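NikO protein (PDB 4FQD) transfers an enolpyruvyl group in nikkomycin biosynthesis, probably from phosphoenolpyruvate to a uridine nucleotide, and is related to the MurA enzymes. Local coordinates at residues Ala76-Gly80 against Ala81-Phe85; His143-Asp146 against Val147-Arg150; Trp271-Ala274 against Gly275-Ala279; His432-Ala435 against Arg436-Asp440. The protein carries 4 engineered substitutions. All blocks are in the same frame, centred on the assembly; numbering follows the deposited sequence.

From the N terminus, contact 1 comes first and closes a tight turn between strands 75-79 and 84-88. Contact 2 follows on helix 142-149 and contact 3 on helix 265-278, each joining neighbouring turns of its own helix. Contact 4 shapes the loop between strand 425-429 and helix 441-447. The four lie in series, and none nests in or crosses another. Contact 2 lies across the chain's centre from contacts 3 and 4. Contacts 1 and 4, far apart in sequence, come within about 5 Å at their nearest atoms, and A435 and R436 of contact 4 touch V60 of helix 60-71, which also packs against contact 1.

Contact 1: Ala76-Gly80 against Ala81-Phe85; sequences AHYDG and ADETF
D79 and T84 form the antiparallel hydrogen-bonded pair at the turn of a beta hairpin. D79 N donates almost straight to T84 O (2.8 Å, 175° at the hydrogen). T84 N answers to D79 O over 3.1 Å, coming from above that carbonyl plane rather than on a lone pair. E83 faces D79 as well, so the strand pair carries a G1 beta bulge. The D79 side chain spans the turn in an Asx turn, with OD1 accepting from A81 N at 3.3 Å on the anti side of the carboxylate, the donor tilted out of its plane.

Charge works against this corner. D79 OD2 and D82 OD1 lie 3.4 Å apart, with their carboxylate planes turned by 74°; such closeness would probably favour uptake of a proton or shielding by cations, and D82 has a weak, long ion pair with R52.

On the other face, Y78 and F85 make the non-hydrogen-bonded pair. With CG anti to N (chi1 -178°), the Y78 ring runs alongside E83, its OH 3.8 Å from E83 CB, while F85 CB sits at the ring edge. F85 CD1 meets Y78 CB at 4.0 Å, and F85 CE1 meets A76 CB at 4.1 Å. Y78 OH is bonded to C56 O; with an alanine here that carbonyl would probably lose its phenol partner and a gap would open beside E83 and F85.

F85 reaches on to L37 and V41 of helix 34-44. A76, Y78 and F85 rest on helix 60-71, and T84 and F85 face strand 50-54.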
loop_
_atom_site.group_PDB
_atom_site.type_symbol
_atom_site.label_atom_id
_atom_site.label_comp_id
_atom_site.label_asym_id
_atom_site.label_seq_id
_atom_site.Cartn_x
_atom_site.Cartn_y
_atom_site.Cartn_z
ATOM N N ALA A 76 -39.378 -12.073 16.808
ATOM C CA ALA A 76 -38.513 -10.910 16.632
ATOM C C ALA A 76 -39.249 -9.625 16.999
ATOM O O ALA A 76 -40.319 -9.338 16.464
ATOM C CB ALA A 76 -38.004 -10.831 15.203
ATOM N N HIS A 77 -38.668 -8.853 17.912
ATOM C CA HIS A 77 -39.262 -7.588 18.327
ATOM C C HIS A 77 -38.204 -6.533 18.622
ATOM O O HIS A 77 -37.328 -6.735 19.463
ATOM C CB HIS A 77 -40.149 -7.785 19.557
ATOM C CG HIS A 77 -40.684 -6.507 20.124
ATOM N ND1 HIS A 77 -40.189 -5.940 21.277
ATOM C CD2 HIS A 77 -41.665 -5.680 19.688
ATOM C CE1 HIS A 77 -40.847 -4.821 21.534
ATOM N NE2 HIS A 77 -41.746 -4.642 20.584
ATOM N N TYR A 78 -38.292 -5.405 17.925
ATOM C CA TYR A 78 -37.356 -4.309 18.131
ATOM C C TYR A 78 -37.977 -3.193 18.964
ATOM O O TYR A 78 -38.990 -2.608 18.583
ATOM C CB TYR A 78 -36.863 -3.755 16.792
ATOM C CG TYR A 78 -35.856 -2.635 16.930
ATOM C CD1 TYR A 78 -34.580 -2.881 17.423
ATOM C CD2 TYR A 78 -36.178 -1.335 16.565
ATOM C CE1 TYR A 78 -33.653 -1.862 17.551
ATOM C CE2 TYR A 78 -35.257 -0.309 16.688
ATOM C CZ TYR A 78 -33.997 -0.577 17.181
ATOM O OH TYR A 78 -33.079 0.441 17.306
ATOM N N ASP A 79 -37.362 -2.910 20.108
ATOM C CA ASP A 79 -37.816 -1.836 20.981
ATOM C C ASP A 79 -36.964 -0.595 20.738
ATOM O O ASP A 79 -35.895 -0.440 21.328
ATOM C CB ASP A 79 -37.718 -2.270 22.446
ATOM C CG ASP A 79 -38.527 -1.384 23.377
ATOM O OD1 ASP A 79 -38.800 -0.219 23.018
ATOM O OD2 ASP A 79 -38.887 -1.855 24.476
ATOM N N GLY A 80 -37.448 0.290 19.871
ATOM C CA GLY A 80 -36.709 1.480 19.485
ATOM C C GLY A 80 -36.419 2.446 20.619
ATOM O O GLY A 80 -35.531 3.291 20.507
ATOM N N ALA A 81 -37.167 2.322 21.711
ATOM C CA ALA A 81 -36.983 3.191 22.869
ATOM C C ALA A 81 -35.619 2.984 23.519
ATOM O O ALA A 81 -34.887 3.943 23.761
ATOM C CB ALA A 81 -38.095 2.968 23.882
ATOM N N ASP A 82 -35.280 1.731 23.806
ATOM C CA ASP A 82 -33.979 1.414 24.388
ATOM C C ASP A 82 -33.082 0.689 23.388
ATOM O O ASP A 82 -32.054 0.124 23.764
ATOM C CB ASP A 82 -34.134 0.597 25.674
ATOM C CG ASP A 82 -34.887 -0.697 25.459
ATOM O OD1 ASP A 82 -35.679 -0.764 24.497
ATOM O OD2 ASP A 82 -34.694 -1.643 26.251
ATOM N N GLU A 83 -33.481 0.718 22.120
ATOM C CA GLU A 83 -32.703 0.134 21.027
ATOM C C GLU A 83 -32.321 -1.318 21.289
ATOM O O GLU A 83 -31.151 -1.688 21.211
ATOM C CB GLU A 83 -31.454 0.974 20.749
ATOM C CG GLU A 83 -31.754 2.435 20.468
ATOM C CD GLU A 83 -30.574 3.168 19.864
ATOM O OE1 GLU A 83 -29.659 3.557 20.620
ATOM O OE2 GLU A 83 -30.562 3.355 18.630
ATOM N N THR A 84 -33.321 -2.136 21.601
ATOM C CA THR A 84 -33.091 -3.535 21.936
ATOM C C THR A 84 -33.803 -4.469 20.964
ATOM O O THR A 84 -35.012 -4.364 20.757
ATOM C CB THR A 84 -33.552 -3.847 23.371
ATOM O OG1 THR A 84 -32.815 -3.039 24.297
ATOM C CG2 THR A 84 -33.325 -5.313 23.694
ATOM N N PHE A 85 -33.041 -5.381 20.369
ATOM C CA PHE A 85 -33.587 -6.347 19.427
ATOM C C PHE A 85 -33.610 -7.730 20.062
ATOM O O PHE A 85 -32.563 -8.291 20.383
ATOM C CB PHE A 85 -32.737 -6.383 18.156
ATOM C CG PHE A 85 -33.421 -7.025 16.982
ATOM C CD1 PHE A 85 -34.801 -7.137 16.939
ATOM C CD2 PHE A 85 -32.680 -7.522 15.923
ATOM C CE1 PHE A 85 -35.431 -7.728 15.858
ATOM C CE2 PHE A 85 -33.302 -8.117 14.839
ATOM C CZ PHE A 85 -34.679 -8.219 14.806
#

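Contact 2: His143-Asp146 against Val147-Arg150; sequences HLLD and VMGR
Two successive turns of helix 142-149 meet here, V147, M148 and G149 donating to H143, L144 and L145 through i to i+4 backbone bonds. The straightest is M148 N to L144 O (3.1 Å, 177° at the hydrogen). Next along the chain, R150 N bonds to V147 O at 3.1 Å, an i to i+3 bond, and only weakly to D146 O.

Side chains fill in between the turns. M148 is bent at chi3 (-71°), which carries CE back along the helix to lie 3.4 Å from L144 O and 4.0 Å from L145 CD2. V147 CG2, beside its own backbone N, comes to 3.2 Å from H143 O. R150 places CG 3.3 Å from D146 O and then extends along the helix surface, so that D146 OD1 lies in the guanidinium plane, at its edge. This salt bridge is long, 3.7 Å from OD1 to R150 NE, and the two planes stand 81° apart.

Stronger partners lie outside: D146 OD1 is hydrogen-bonded to Y180 OH, and R150 NH2 makes a salt bridge with D179. L144, V147 and M148 pack on helix 192-204, whereas L145 and M148 touch L165 of strand 163-166. The contact thus joins apolar packing by L144, L145, V147 and M148 to a polar patch at D146 and R150, where the long ion pair probably adds mainly electrostatic attraction while Y180 and D179 hold the two groups.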
loop_
_atom_site.group_PDB
_atom_site.type_symbol
_atom_site.label_atom_id
_atom_site.label_comp_id
_atom_site.label_asym_id
_atom_site.label_seq_id
_atom_site.Cartn_x
_atom_site.Cartn_y
_atom_site.Cartn_z
ATOM N N HIS A 143 -18.770 -17.987 -3.208
ATOM C CA HIS A 143 -17.850 -18.440 -2.164
ATOM C C HIS A 143 -18.582 -19.024 -0.956
ATOM O O HIS A 143 -18.071 -19.920 -0.283
ATOM C CB HIS A 143 -16.930 -17.301 -1.718
ATOM C CG HIS A 143 -17.653 -16.122 -1.143
ATOM N ND1 HIS A 143 -18.544 -15.365 -1.875
ATOM C CD2 HIS A 143 -17.606 -15.559 0.087
ATOM C CE1 HIS A 143 -19.018 -14.392 -1.120
ATOM N NE2 HIS A 143 -18.463 -14.485 0.077
ATOM N N LEU A 144 -19.773 -18.502 -0.681
ATOM C CA LEU A 144 -20.614 -19.016 0.394
ATOM C C LEU A 144 -21.035 -20.453 0.110
ATOM O O LEU A 144 -21.041 -21.300 1.004
ATOM C CB LEU A 144 -21.856 -18.138 0.563
ATOM C CG LEU A 144 -21.860 -17.143 1.723
ATOM C CD1 LEU A 144 -20.607 -16.296 1.725
ATOM C CD2 LEU A 144 -23.093 -16.260 1.661
ATOM N N LEU A 145 -21.385 -20.719 -1.144
ATOM C CA LEU A 145 -21.826 -22.047 -1.552
ATOM C C LEU A 145 -20.678 -23.049 -1.518
ATOM O O LEU A 145 -20.886 -24.231 -1.247
ATOM C CB LEU A 145 -22.445 -21.997 -2.950
ATOM C CG LEU A 145 -23.648 -21.066 -3.114
ATOM C CD1 LEU A 145 -24.139 -21.068 -4.553
ATOM C CD2 LEU A 145 -24.767 -21.460 -2.162
ATOM N N ASP A 146 -19.468 -22.572 -1.791
ATOM C CA ASP A 146 -18.290 -23.432 -1.768
ATOM C C ASP A 146 -17.945 -23.849 -0.341
ATOM O O ASP A 146 -17.516 -24.976 -0.101
ATOM C CB ASP A 146 -17.095 -22.733 -2.417
ATOM C CG ASP A 146 -15.888 -23.643 -2.545
ATOM O OD1 ASP A 146 -15.113 -23.748 -1.571
ATOM O OD2 ASP A 146 -15.715 -24.256 -3.620
ATOM N N VAL A 147 -18.135 -22.930 0.602
ATOM C CA VAL A 147 -17.882 -23.219 2.009
ATOM C C VAL A 147 -18.859 -24.264 2.531
ATOM O O VAL A 147 -18.451 -25.277 3.100
ATOM C CB VAL A 147 -17.987 -21.951 2.876
ATOM C CG1 VAL A 147 -17.963 -22.316 4.351
ATOM C CG2 VAL A 147 -16.863 -20.985 2.538
ATOM N N MET A 148 -20.150 -24.014 2.331
ATOM C CA MET A 148 -21.189 -24.953 2.745
ATOM C C MET A 148 -21.054 -26.288 2.019
ATOM O O MET A 148 -21.430 -27.333 2.551
ATOM C CB MET A 148 -22.582 -24.359 2.513
ATOM C CG MET A 148 -22.984 -23.312 3.540
ATOM S SD MET A 148 -24.617 -22.606 3.243
ATOM C CE MET A 148 -24.301 -21.625 1.780
ATOM N N GLY A 149 -20.509 -26.246 0.808
ATOM C CA GLY A 149 -20.292 -27.446 0.022
ATOM C C GLY A 149 -19.306 -28.402 0.667
ATOM O O GLY A 149 -19.388 -29.615 0.475
ATOM N N ARG A 150 -18.371 -27.854 1.436
ATOM C CA ARG A 150 -17.373 -28.670 2.120
ATOM C C ARG A 150 -17.975 -29.397 3.315
ATOM O O ARG A 150 -17.389 -30.349 3.830
ATOM C CB ARG A 150 -16.195 -27.813 2.581
ATOM C CG ARG A 150 -15.499 -27.057 1.468
ATOM C CD ARG A 150 -14.046 -26.812 1.825
ATOM N NE ARG A 150 -13.439 -25.773 1.001
ATOM C CZ ARG A 150 -12.154 -25.445 1.046
ATOM N NH1 ARG A 150 -11.336 -26.085 1.872
ATOM N NH2 ARG A 150 -11.682 -24.484 0.264
#

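Contact 3: Trp271-Ala274 against Gly275-Ala279; sequences WICA and GVLLA
G275 N donates to W271 O and L278 N to A274 O, each over 2.8 Å, the shortest polar bonds in these two turns of helix 265-278. The first is the straighter, 157° at the hydrogen against 142°. Between them V276 N reaches I272 O at 3.0 Å, and L277 N reaches C273 O at a longer 3.3 Å.

The side chains lean back over the carbonyls of the preceding turn. V276 CG2, set beside its own backbone N, comes to 3.2 Å from I272 O, and L278 CB lies equally near A274 O. L277 has CG anti to its carbonyl carbon (chi1 -58°), which swings CD1 alongside C273 SG at 4.1 Å. I272 CG2 and V276 CG2 make a looser methyl pair at 4.4 Å.

Neighbours cover the helix from several directions. C273 and L277 pack on helix 344-351, L417 of helix 409-419 touches C273, A274 and L278, and W271 lies against helix 441-447 with its NE1 bonded to E267. Such enclosure fits a helix within the inverse barrel fold of this family. The chemistry is that of a buried helix: the N-H groups of G275 to L278 are satisfied by carbonyls one turn back, while the residues touching across the two turns meet through alkyl groups and one sulfur, so dispersion and close fit probably carry their side-chain packing.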
loop_
_atom_site.group_PDB
_atom_site.type_symbol
_atom_site.label_atom_id
_atom_site.label_comp_id
_atom_site.label_asym_id
_atom_site.label_seq_id
_atom_site.Cartn_x
_atom_site.Cartn_y
_atom_site.Cartn_z
ATOM N N TRP A 271 -17.912 10.131 11.928
ATOM C CA TRP A 271 -18.039 11.262 12.840
ATOM C C TRP A 271 -16.698 11.921 13.149
ATOM O O TRP A 271 -16.628 13.134 13.351
ATOM C CB TRP A 271 -18.745 10.846 14.133
ATOM C CG TRP A 271 -20.208 10.595 13.955
ATOM C CD1 TRP A 271 -20.872 9.424 14.172
ATOM C CD2 TRP A 271 -21.191 11.537 13.509
ATOM N NE1 TRP A 271 -22.209 9.579 13.895
ATOM C CE2 TRP A 271 -22.430 10.869 13.485
ATOM C CE3 TRP A 271 -21.144 12.883 13.130
ATOM C CZ2 TRP A 271 -23.610 11.497 13.099
ATOM C CZ3 TRP A 271 -22.316 13.506 12.748
ATOM C CH2 TRP A 271 -23.533 12.813 12.735
ATOM N N ILE A 272 -15.638 11.120 13.191
ATOM C CA ILE A 272 -14.294 11.652 13.380
ATOM C C ILE A 272 -13.924 12.530 12.187
ATOM O O ILE A 272 -13.368 13.616 12.351
ATOM C CB ILE A 272 -13.255 10.526 13.546
ATOM C CG1 ILE A 272 -13.484 9.785 14.867
ATOM C CG2 ILE A 272 -11.843 11.085 13.501
ATOM C CD1 ILE A 272 -12.565 8.599 15.070
ATOM N N CYS A 273 -14.254 12.055 10.990
ATOM C CA CYS A 273 -14.027 12.817 9.769
ATOM C C CYS A 273 -14.823 14.118 9.789
ATOM O O CYS A 273 -14.327 15.167 9.378
ATOM C CB CYS A 273 -14.413 11.986 8.543
ATOM S SG CYS A 273 -14.281 12.867 6.969
ATOM N N ALA A 274 -16.055 14.041 10.278
ATOM C CA ALA A 274 -16.929 15.206 10.354
ATOM C C ALA A 274 -16.440 16.210 11.396
ATOM O O ALA A 274 -16.437 17.416 11.151
ATOM C CB ALA A 274 -18.357 14.778 10.657
ATOM N N GLY A 275 -16.031 15.705 12.556
ATOM C CA GLY A 275 -15.557 16.554 13.634
ATOM C C GLY A 275 -14.291 17.314 13.285
ATOM O O GLY A 275 -14.128 18.474 13.661
ATOM N N VAL A 276 -13.393 16.658 12.560
ATOM C CA VAL A 276 -12.125 17.266 12.170
ATOM C C VAL A 276 -12.318 18.375 11.135
ATOM O O VAL A 276 -11.661 19.416 11.196
ATOM C CB VAL A 276 -11.140 16.203 11.625
ATOM C CG1 VAL A 276 -9.951 16.857 10.941
ATOM C CG2 VAL A 276 -10.672 15.288 12.746
ATOM N N LEU A 277 -13.239 18.159 10.201
ATOM C CA LEU A 277 -13.381 19.051 9.053
ATOM C C LEU A 277 -14.543 20.042 9.141
ATOM O O LEU A 277 -14.523 21.077 8.477
ATOM C CB LEU A 277 -13.505 18.234 7.765
ATOM C CG LEU A 277 -12.347 17.282 7.455
ATOM C CD1 LEU A 277 -12.596 16.535 6.153
ATOM C CD2 LEU A 277 -11.029 18.038 7.405
ATOM N N LEU A 278 -15.551 19.733 9.951
ATOM C CA LEU A 278 -16.772 20.539 9.960
ATOM C C LEU A 278 -17.073 21.232 11.288
ATOM O O LEU A 278 -17.826 22.203 11.324
ATOM C CB LEU A 278 -17.973 19.691 9.528
ATOM C CG LEU A 278 -17.853 19.003 8.167
ATOM C CD1 LEU A 278 -19.088 18.162 7.879
ATOM C CD2 LEU A 278 -17.621 20.024 7.061
ATOM N N ALA A 279 -16.492 20.736 12.376
ATOM C CA ALA A 279 -16.763 21.295 13.697
ATOM C C ALA A 279 -15.823 22.446 14.044
ATOM O O ALA A 279 -14.732 22.556 13.486
ATOM C CB ALA A 279 -16.689 20.207 14.759
#

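Contact 4: His432-Ala435 against Arg436-Asp440. With SO4 (sulfate ion), chain D.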
loop_
_atom_site.group_PDB
_atom_site.type_symbol
_atom_site.label_atom_id
_atom_site.label_comp_id
_atom_site.label_asym_id
_atom_site.label_seq_id
_atom_site.Cartn_x
_atom_site.Cartn_y
_atom_site.Cartn_z
ATOM N N HIS A 432 -30.548 7.492 -0.673
ATOM C CA HIS A 432 -31.325 6.426 -0.055
ATOM C C HIS A 432 -30.402 5.334 0.472
ATOM O O HIS A 432 -30.809 4.502 1.283
ATOM C CB HIS A 432 -32.319 5.837 -1.058
ATOM C CG HIS A 432 -31.673 5.253 -2.276
ATOM N ND1 HIS A 432 -31.464 5.981 -3.429
ATOM C CD2 HIS A 432 -31.185 4.015 -2.522
ATOM C CE1 HIS A 432 -30.878 5.215 -4.332
ATOM N NE2 HIS A 432 -30.696 4.016 -3.804
ATOM N N HIS A 433 -29.158 5.345 0.004
ATOM C CA HIS A 433 -28.156 4.384 0.446
ATOM C C HIS A 433 -27.841 4.554 1.929
ATOM O O HIS A 433 -27.503 3.588 2.612
ATOM C CB HIS A 433 -26.871 4.529 -0.373
ATOM C CG HIS A 433 -27.018 4.141 -1.812
ATOM N ND1 HIS A 433 -27.358 2.865 -2.208
ATOM C CD2 HIS A 433 -26.855 4.856 -2.951
ATOM C CE1 HIS A 433 -27.407 2.813 -3.527
ATOM N NE2 HIS A 433 -27.106 4.009 -4.002
ATOM N N LEU A 434 -27.959 5.786 2.418
ATOM C CA LEU A 434 -27.617 6.119 3.800
ATOM C C LEU A 434 -28.429 5.340 4.833
ATOM O O LEU A 434 -27.950 5.080 5.939
ATOM C CB LEU A 434 -27.785 7.621 4.047
ATOM C CG LEU A 434 -26.815 8.569 3.342
ATOM C CD1 LEU A 434 -27.198 10.016 3.618
ATOM C CD2 LEU A 434 -25.385 8.298 3.780
ATOM N N ALA A 435 -29.654 4.970 4.473
ATOM C CA ALA A 435 -30.549 4.276 5.396
ATOM C C ALA A 435 -30.060 2.869 5.732
ATOM O O ALA A 435 -30.487 2.277 6.723
ATOM C CB ALA A 435 -31.963 4.230 4.831
ATOM N N ARG A 436 -29.164 2.340 4.905
ATOM C CA ARG A 436 -28.638 0.996 5.110
ATOM C C ARG A 436 -27.368 0.993 5.957
ATOM O O ARG A 436 -26.845 -0.068 6.296
ATOM C CB ARG A 436 -28.371 0.314 3.765
ATOM C CG ARG A 436 -29.617 0.116 2.916
ATOM C CD ARG A 436 -29.300 -0.592 1.605
ATOM N NE ARG A 436 -28.465 0.217 0.723
ATOM C CZ ARG A 436 -27.155 0.055 0.571
ATOM N NH1 ARG A 436 -26.517 -0.894 1.242
ATOM N NH2 ARG A 436 -26.480 0.841 -0.256
ATOM N N GLY A 437 -26.877 2.180 6.300
ATOM C CA GLY A 437 -25.664 2.300 7.088
ATOM C C GLY A 437 -25.825 3.189 8.305
ATOM O O GLY A 437 -25.141 3.007 9.314
ATOM N N TYR A 438 -26.729 4.156 8.210
ATOM C CA TYR A 438 -26.969 5.089 9.305
ATOM C C TYR A 438 -28.453 5.141 9.638
ATOM O O TYR A 438 -29.298 4.929 8.769
ATOM C CB TYR A 438 -26.469 6.489 8.937
ATOM C CG TYR A 438 -25.028 6.533 8.480
ATOM C CD1 TYR A 438 -24.697 6.339 7.144
ATOM C CD2 TYR A 438 -23.999 6.771 9.382
ATOM C CE1 TYR A 438 -23.384 6.377 6.720
ATOM C CE2 TYR A 438 -22.681 6.810 8.966
ATOM C CZ TYR A 438 -22.379 6.614 7.634
ATOM O OH TYR A 438 -21.070 6.655 7.213
ATOM N N ARG A 439 -28.764 5.420 10.900
ATOM C CA ARG A 439 -30.149 5.556 11.336
ATOM C C ARG A 439 -30.813 6.703 10.586
ATOM O O ARG A 439 -31.843 6.525 9.936
ATOM C CB ARG A 439 -30.209 5.821 12.840
ATOM C CG ARG A 439 -31.619 5.923 13.394
ATOM C CD ARG A 439 -31.634 6.616 14.746
ATOM N NE ARG A 439 -31.141 7.988 14.653
ATOM C CZ ARG A 439 -31.895 9.031 14.322
ATOM N NH1 ARG A 439 -33.182 8.864 14.048
ATOM N NH2 ARG A 439 -31.362 10.244 14.261
ATOM N N ASP A 440 -30.202 7.878 10.685
ATOM C CA ASP A 440 -30.671 9.068 9.992
ATOM C C ASP A 440 -29.544 10.094 10.005
ATOM O O ASP A 440 -29.548 11.023 10.813
ATOM C CB ASP A 440 -31.914 9.637 10.678
ATOM C CG ASP A 440 -32.726 10.535 9.766
ATOM O OD1 ASP A 440 -32.148 11.111 8.819
ATOM O OD2 ASP A 440 -33.947 10.668 9.998
HETATM S S SO4 D . -22.591 -0.611 -0.235
HETATM O O1 SO4 D . -21.321 -0.371 0.447
HETATM O O2 SO4 D . -23.484 -1.353 0.649
HETATM O O3 SO4 D . -23.209 0.664 -0.585
HETATM O O4 SO4 D . -22.350 -1.382 -1.452
#
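L434 O receives two backbone donors from 436-440: Y438 N at 2.7 Å, nearly along the C=O axis, and G437 N at 3.1 Å, well above the carbonyl plane. One residue earlier, R436 N bonds to H433 O, likewise from above its plane. The R436 and G437 bonds are of the i to i+3 kind, as expected of the 3-10 segment at L434 and A435, whereas the Y438 bond spans four residues.

H433 and R436 run side by side, pointing the same way. R436 NH2 donates to H433 ND1 (2.9 Å, 159° at the hydrogen); the acceptor lies in the guanidinium plane, and the ring and guanidinium planes stand 89° apart. H433 O sits over one guanidinium face, and the bend at chi3 (-66°) turns the group back toward the histidine. The turn belongs to the loop that leads from strand 425-429 to helix 441-447, where D440 takes the N-cap position.

The guanidinium also grips a sulfate, probably from the crystallisation liquor: R436 NH1 bonds to O2 at 3.1 Å and NH2 to O3 at 3.3 Å, both nearly straight, and L409 N adds a further bond. With an alanine in place of R436, H433 ND1 would probably be left without its donor, its ring freer to turn, and the sulfate would lose two of its holds.

The L434 and Y438 side chains cross at a slant, L434 CD2 lying 4.0 Å from Y438 CD1, and L434 O lies at the edge of the tyrosine ring. Both side chains pack on A413 of helix 409-419, and Y438 OH is hydrogen-bonded to T270 OG1.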